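The same site in two structures of beta-N-acetylhexosaminidase from Akkermansia muciniphila, which hydrolyses terminal non-reducing N-acetylhexosamine residues from N-acetyl-beta-D-hexosaminides, including terminal N-acetylglucosamine from terminally unbranched N-glycans and from chitobiose: PDB 6JEA (chain A, 2.27 Å), residues Y350-F355 and H396-A401, and PDB 6JE8 (chain B, 1.80 Å), residues Y350-F355 and H396-A401. Structure 2 is superposed on structure 1 by the backbone atoms of these residues (RMSD 0.14 Å); each is numbered along its deposited sequence.

Structure 1 (6JEA). With NAG (2-acetamido-2-deoxy-beta-D-glucopyranose), chain C.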
loop_
_atom_site.group_PDB
_atom_site.type_symbol
_atom_site.label_atom_id
_atom_site.label_comp_id
_atom_site.label_asym_id
_atom_site.label_seq_id
_atom_site.Cartn_x
_atom_site.Cartn_y
_atom_site.Cartn_z
ATOM N N TYR A 350 -10.312 -7.665 -5.767
ATOM C CA TYR A 350 -9.391 -8.615 -5.162
ATOM C C TYR A 350 -8.503 -8.028 -4.076
ATOM O O TYR A 350 -8.019 -8.789 -3.229
ATOM C CB TYR A 350 -8.472 -9.232 -6.229
ATOM C CG TYR A 350 -9.183 -9.912 -7.375
ATOM C CD1 TYR A 350 -9.564 -9.196 -8.505
ATOM C CD2 TYR A 350 -9.455 -11.273 -7.339
ATOM C CE1 TYR A 350 -10.207 -9.813 -9.558
ATOM C CE2 TYR A 350 -10.099 -11.901 -8.390
ATOM C CZ TYR A 350 -10.471 -11.165 -9.497
ATOM O OH TYR A 350 -11.113 -11.784 -10.545
ATOM N N CYS A 351 -8.269 -6.713 -4.070
ATOM C CA CYS A 351 -7.184 -6.140 -3.288
ATOM C C CYS A 351 -7.620 -5.223 -2.152
ATOM O O CYS A 351 -6.769 -4.845 -1.339
ATOM C CB CYS A 351 -6.227 -5.363 -4.205
ATOM S SG CYS A 351 -5.530 -6.336 -5.565
ATOM N N TYR A 352 -8.895 -4.847 -2.062
ATOM C CA TYR A 352 -9.348 -3.992 -0.966
ATOM C C TYR A 352 -9.536 -4.844 0.283
ATOM O O TYR A 352 -10.496 -5.614 0.380
ATOM C CB TYR A 352 -10.642 -3.268 -1.326
ATOM C CG TYR A 352 -10.444 -1.990 -2.113
ATOM C CD1 TYR A 352 -9.305 -1.789 -2.882
ATOM C CD2 TYR A 352 -11.394 -0.978 -2.074
ATOM C CE1 TYR A 352 -9.125 -0.626 -3.603
ATOM C CE2 TYR A 352 -11.222 0.188 -2.791
ATOM C CZ TYR A 352 -10.087 0.359 -3.553
ATOM O OH TYR A 352 -9.915 1.523 -4.265
ATOM N N LEU A 353 -8.631 -4.698 1.245
ATOM C CA LEU A 353 -8.650 -5.513 2.451
ATOM C C LEU A 353 -9.462 -4.893 3.579
ATOM O O LEU A 353 -9.477 -5.445 4.683
ATOM C CB LEU A 353 -7.220 -5.788 2.924
ATOM C CG LEU A 353 -6.353 -6.534 1.906
ATOM C CD1 LEU A 353 -5.070 -7.047 2.547
ATOM C CD2 LEU A 353 -7.130 -7.673 1.259
ATOM N N ASP A 354 -10.135 -3.766 3.336
ATOM C CA ASP A 354 -11.102 -3.269 4.306
ATOM C C ASP A 354 -12.422 -4.024 4.238
ATOM O O ASP A 354 -13.188 -3.994 5.207
ATOM C CB ASP A 354 -11.351 -1.770 4.108
ATOM C CG ASP A 354 -11.739 -1.416 2.680
ATOM O OD1 ASP A 354 -11.192 -2.026 1.735
ATOM O OD2 ASP A 354 -12.591 -0.513 2.506
ATOM N N PHE A 355 -12.693 -4.708 3.131
ATOM C CA PHE A 355 -13.928 -5.461 3.002
ATOM C C PHE A 355 -13.887 -6.694 3.902
ATOM O O PHE A 355 -12.815 -7.252 4.158
ATOM C CB PHE A 355 -14.153 -5.887 1.552
ATOM C CG PHE A 355 -14.294 -4.739 0.585
ATOM C CD1 PHE A 355 -14.481 -3.440 1.039
ATOM C CD2 PHE A 355 -14.244 -4.963 -0.781
ATOM C CE1 PHE A 355 -14.605 -2.387 0.148
ATOM C CE2 PHE A 355 -14.373 -3.914 -1.677
ATOM C CZ PHE A 355 -14.552 -2.623 -1.209
ATOM N N HIS A 396 -0.812 -4.325 -5.296
ATOM C CA HIS A 396 -0.927 -3.337 -4.228
ATOM C C HIS A 396 -2.262 -3.549 -3.529
ATOM O O HIS A 396 -3.311 -3.500 -4.176
ATOM C CB HIS A 396 -0.839 -1.920 -4.804
ATOM C CG HIS A 396 -0.335 -0.893 -3.839
ATOM N ND1 HIS A 396 0.960 -0.883 -3.370
ATOM C CD2 HIS A 396 -0.950 0.172 -3.272
ATOM C CE1 HIS A 396 1.121 0.139 -2.548
ATOM N NE2 HIS A 396 -0.023 0.795 -2.471
ATOM N N ALA A 397 -2.228 -3.782 -2.220
ATOM C CA ALA A 397 -3.455 -4.034 -1.469
ATOM C C ALA A 397 -3.705 -2.909 -0.476
ATOM O O ALA A 397 -2.922 -2.739 0.472
ATOM C CB ALA A 397 -3.381 -5.377 -0.743
ATOM N N PRO A 398 -4.755 -2.106 -0.656
ATOM C CA PRO A 398 -5.073 -1.051 0.314
ATOM C C PRO A 398 -5.927 -1.558 1.465
ATOM O O PRO A 398 -6.892 -2.301 1.283
ATOM C CB PRO A 398 -5.858 -0.029 -0.523
ATOM C CG PRO A 398 -5.764 -0.504 -1.960
ATOM C CD PRO A 398 -5.545 -1.970 -1.886
ATOM N N VAL A 399 -5.564 -1.136 2.675
ATOM C CA VAL A 399 -6.350 -1.462 3.860
ATOM C C VAL A 399 -6.991 -0.190 4.396
ATOM O O VAL A 399 -6.542 0.363 5.407
ATOM C CB VAL A 399 -5.489 -2.147 4.938
ATOM C CG1 VAL A 399 -6.378 -2.841 5.958
ATOM C CG2 VAL A 399 -4.528 -3.138 4.305
ATOM N N TRP A 400 -8.041 0.281 3.718
ATOM C CA TRP A 400 -8.727 1.501 4.128
ATOM C C TRP A 400 -9.257 1.367 5.551
ATOM O O TRP A 400 -9.774 0.318 5.944
ATOM C CB TRP A 400 -9.872 1.807 3.165
ATOM C CG TRP A 400 -9.436 1.863 1.741
ATOM C CD1 TRP A 400 -9.608 0.898 0.793
ATOM C CD2 TRP A 400 -8.739 2.938 1.100
ATOM N NE1 TRP A 400 -9.069 1.307 -0.402
ATOM C CE2 TRP A 400 -8.531 2.557 -0.241
ATOM C CE3 TRP A 400 -8.279 4.188 1.526
ATOM C CZ2 TRP A 400 -7.879 3.380 -1.158
ATOM C CZ3 TRP A 400 -7.632 5.004 0.611
ATOM C CH2 TRP A 400 -7.437 4.595 -0.714
ATOM N N ALA A 401 -9.131 2.441 6.328
ATOM C CA ALA A 401 -9.294 2.356 7.773
ATOM C C ALA A 401 -10.406 3.259 8.300
ATOM O O ALA A 401 -10.305 3.786 9.409
ATOM C CB ALA A 401 -7.973 2.673 8.473
HETATM C C1 NAG C . -11.687 3.669 -2.196
HETATM C C2 NAG C . -11.523 5.168 -1.931
HETATM C C3 NAG C . -11.200 5.424 -0.459
HETATM C C4 NAG C . -12.184 4.707 0.454
HETATM C C5 NAG C . -12.268 3.235 0.072
HETATM C C6 NAG C . -13.289 2.467 0.876
HETATM C C7 NAG C . -10.724 6.543 -3.805
HETATM C C8 NAG C . -9.522 7.008 -4.568
HETATM N N2 NAG C . -10.481 5.724 -2.778
HETATM O O1 NAG C . -12.099 3.473 -3.509
HETATM O O3 NAG C . -11.248 6.825 -0.213
HETATM O O4 NAG C . -11.757 4.808 1.807
HETATM O O5 NAG C . -12.651 3.125 -1.304
HETATM O O6 NAG C . -13.292 1.092 0.520
HETATM O O7 NAG C . -11.860 6.891 -4.105
#

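Structure 2 (6JE8).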
loop_
_atom_site.group_PDB
_atom_site.type_symbol
_atom_site.label_atom_id
_atom_site.label_comp_id
_atom_site.label_asym_id
_atom_site.label_seq_id
_atom_site.Cartn_x
_atom_site.Cartn_y
_atom_site.Cartn_z
ATOM N N TYR B 350 -10.329 -7.832 -5.529
ATOM C CA TYR B 350 -9.371 -8.764 -4.946
ATOM C C TYR B 350 -8.510 -8.139 -3.856
ATOM O O TYR B 350 -8.022 -8.846 -2.976
ATOM C CB TYR B 350 -8.428 -9.291 -6.026
ATOM C CG TYR B 350 -9.130 -10.031 -7.123
ATOM C CD1 TYR B 350 -9.572 -9.365 -8.265
ATOM C CD2 TYR B 350 -9.382 -11.387 -7.007
ATOM C CE1 TYR B 350 -10.230 -10.051 -9.280
ATOM C CE2 TYR B 350 -10.032 -12.078 -8.012
ATOM C CZ TYR B 350 -10.455 -11.408 -9.139
ATOM O OH TYR B 350 -11.112 -12.111 -10.126
ATOM N N CYS B 351 -8.279 -6.828 -3.934
ATOM C CA CYS B 351 -7.193 -6.198 -3.195
ATOM C C CYS B 351 -7.642 -5.215 -2.126
ATOM O O CYS B 351 -6.791 -4.727 -1.376
ATOM C CB CYS B 351 -6.258 -5.449 -4.154
ATOM S SG CYS B 351 -5.563 -6.472 -5.468
ATOM N N TYR B 352 -8.927 -4.877 -2.052
ATOM C CA TYR B 352 -9.374 -3.920 -1.043
ATOM C C TYR B 352 -9.616 -4.701 0.236
ATOM O O TYR B 352 -10.654 -5.345 0.408
ATOM C CB TYR B 352 -10.619 -3.158 -1.489
ATOM C CG TYR B 352 -10.310 -1.906 -2.286
ATOM C CD1 TYR B 352 -9.197 -1.845 -3.118
ATOM C CD2 TYR B 352 -11.127 -0.784 -2.199
ATOM C CE1 TYR B 352 -8.908 -0.696 -3.851
ATOM C CE2 TYR B 352 -10.852 0.366 -2.929
ATOM C CZ TYR B 352 -9.745 0.404 -3.747
ATOM O OH TYR B 352 -9.455 1.541 -4.469
ATOM N N LEU B 353 -8.643 -4.665 1.136
ATOM C CA LEU B 353 -8.719 -5.496 2.328
ATOM C C LEU B 353 -9.530 -4.859 3.452
ATOM O O LEU B 353 -9.656 -5.470 4.515
ATOM C CB LEU B 353 -7.301 -5.839 2.803
ATOM C CG LEU B 353 -6.490 -6.546 1.708
ATOM C CD1 LEU B 353 -5.152 -7.001 2.257
ATOM C CD2 LEU B 353 -7.261 -7.739 1.118
ATOM N N ASP B 354 -10.117 -3.674 3.246
ATOM C CA ASP B 354 -11.100 -3.203 4.220
ATOM C C ASP B 354 -12.401 -4.008 4.148
ATOM O O ASP B 354 -13.162 -4.021 5.124
ATOM C CB ASP B 354 -11.383 -1.701 4.038
ATOM C CG ASP B 354 -11.765 -1.330 2.613
ATOM O OD1 ASP B 354 -11.191 -1.911 1.657
ATOM O OD2 ASP B 354 -12.635 -0.438 2.449
ATOM N N PHE B 355 -12.656 -4.698 3.040
ATOM C CA PHE B 355 -13.889 -5.477 2.903
ATOM C C PHE B 355 -13.849 -6.710 3.804
ATOM O O PHE B 355 -12.781 -7.271 4.060
ATOM C CB PHE B 355 -14.092 -5.933 1.454
ATOM C CG PHE B 355 -14.202 -4.812 0.447
ATOM C CD1 PHE B 355 -14.342 -3.496 0.842
ATOM C CD2 PHE B 355 -14.195 -5.099 -0.912
ATOM C CE1 PHE B 355 -14.443 -2.477 -0.102
ATOM C CE2 PHE B 355 -14.297 -4.085 -1.866
ATOM C CZ PHE B 355 -14.418 -2.776 -1.458
ATOM N N HIS B 396 -0.881 -4.251 -5.353
ATOM C CA HIS B 396 -0.960 -3.303 -4.253
ATOM C C HIS B 396 -2.284 -3.508 -3.538
ATOM O O HIS B 396 -3.335 -3.513 -4.191
ATOM C CB HIS B 396 -0.865 -1.886 -4.821
ATOM C CG HIS B 396 -0.497 -0.838 -3.824
ATOM N ND1 HIS B 396 0.793 -0.663 -3.365
ATOM C CD2 HIS B 396 -1.237 0.149 -3.267
ATOM C CE1 HIS B 396 0.824 0.375 -2.546
ATOM N NE2 HIS B 396 -0.396 0.881 -2.466
ATOM N N ALA B 397 -2.251 -3.689 -2.222
ATOM C CA ALA B 397 -3.496 -3.942 -1.485
ATOM C C ALA B 397 -3.729 -2.843 -0.459
ATOM O O ALA B 397 -2.965 -2.733 0.519
ATOM C CB ALA B 397 -3.480 -5.313 -0.805
ATOM N N PRO B 398 -4.741 -2.002 -0.648
ATOM C CA PRO B 398 -5.065 -0.981 0.357
ATOM C C PRO B 398 -5.874 -1.547 1.512
ATOM O O PRO B 398 -6.839 -2.292 1.315
ATOM C CB PRO B 398 -5.905 0.040 -0.427
ATOM C CG PRO B 398 -5.802 -0.355 -1.885
ATOM C CD PRO B 398 -5.502 -1.819 -1.901
ATOM N N VAL B 399 -5.496 -1.160 2.728
ATOM C CA VAL B 399 -6.273 -1.509 3.914
ATOM C C VAL B 399 -6.924 -0.235 4.443
ATOM O O VAL B 399 -6.485 0.345 5.445
ATOM C CB VAL B 399 -5.402 -2.202 4.975
ATOM C CG1 VAL B 399 -6.286 -2.940 5.969
ATOM C CG2 VAL B 399 -4.436 -3.190 4.289
ATOM N N TRP B 400 -7.941 0.236 3.728
ATOM C CA TRP B 400 -8.632 1.462 4.110
ATOM C C TRP B 400 -9.174 1.343 5.529
ATOM O O TRP B 400 -9.693 0.299 5.922
ATOM C CB TRP B 400 -9.775 1.732 3.138
ATOM C CG TRP B 400 -9.311 1.890 1.725
ATOM C CD1 TRP B 400 -9.457 0.995 0.700
ATOM C CD2 TRP B 400 -8.641 3.022 1.182
ATOM N NE1 TRP B 400 -8.914 1.510 -0.449
ATOM C CE2 TRP B 400 -8.407 2.753 -0.184
ATOM C CE3 TRP B 400 -8.232 4.250 1.711
ATOM C CZ2 TRP B 400 -7.763 3.658 -1.022
ATOM C CZ3 TRP B 400 -7.592 5.152 0.877
ATOM C CH2 TRP B 400 -7.356 4.845 -0.475
ATOM N N ALA B 401 -9.066 2.431 6.300
ATOM C CA ALA B 401 -9.247 2.338 7.746
ATOM C C ALA B 401 -10.400 3.186 8.279
ATOM O O ALA B 401 -10.417 3.473 9.479
ATOM C CB ALA B 401 -7.950 2.713 8.471
#

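Structure 1 (6JEA)
With CG anti to the carbonyl carbon in both Tyr-352 (chi1 -84°) and Trp-400 (chi1 -54°), the two rings meet beside the bound sugar: Trp-400 NE1 stands over one face of the phenol, 3.4 Å from Tyr-352 CE2. The place is the C-terminal end of the TIM-barrel strand through residues 396-398, where residues 350-355 run off the end of a short helix. Across it, Leu-353 N donates to Pro-398 O at 3.0 Å. Pro-398 CG lies 3.7 Å from Tyr-352 CE1. Asp-354 runs alongside Trp-400, Asp-354 OD1 3.5 Å from Trp-400 CD1 at the indole edge, the carboxylate turned 70° from the ring. NAG lies over one indole face, its C5 3.6 Å from Trp-400 CD1. NAG O6 donates to Asp-354 OD2 at 2.6 Å; Tyr-352 OH and NAG O1 share a 3.0 Å hydrogen bond. Arg-101 and Glu-402 also hydrogen-bond it.

Structure 2 (6JE8)
Tyr-352 (chi1 -88°) and Trp-400 (chi1 -60°) each hold CG anti to the carbonyl carbon, which sets the indole nitrogen against the phenol: Trp-400 NE1 stands over one face of that ring, 3.3 Å from Tyr-352 CE2. Leu-353 N donates to Pro-398 O at 3.0 Å, tying the two backbones together. The proline ring meets the tyrosine as well, with Pro-398 CG 3.7 Å from Tyr-352 CE1. Asp-354 runs alongside Trp-400; Asp-354 OD1 is 3.5 Å from Trp-400 CD1 at the indole edge, and the carboxylate plane is turned 70° from the ring. In this substrate-binding site Asp-354 OD2 and Tyr-352 OH are each hydrogen-bonded to glycerol, probably from the crystallisation liquor.

How the two compare
The difference lies in what is bound. NAG is present in structure 1, whereas in structure 2 glycerol occupies at least part of the same place, and the site is filled in both. In structure 1 the sugar's O6 bonds to Asp-354(A) OD2 at 2.6 Å, and its O1 to Tyr-352(A) OH at 3.0 Å; in structure 2 Asp-354(B) OD2 and Tyr-352(B) OH are hydrogen-bonded to glycerol instead. The sugar's contact with Trp-400(A), where NAG C5 comes 3.6 Å from Trp-400(A) CD1, is absent at Trp-400(B), as is the approach of NAG O6 to Phe-355(A) CE1 at 3.7 Å for Phe-355(B).

No shift large enough to count answers the exchange in the residues round the site: the CA atoms coincide, and the side chains of Tyr-352(A), Asp-354(A), Phe-355(A) and Trp-400(A) and their counterparts keep their places. Leu-353(A) N to Pro-398(A) O and Leu-353(B) N to Pro-398(B) O are both 3.0 Å.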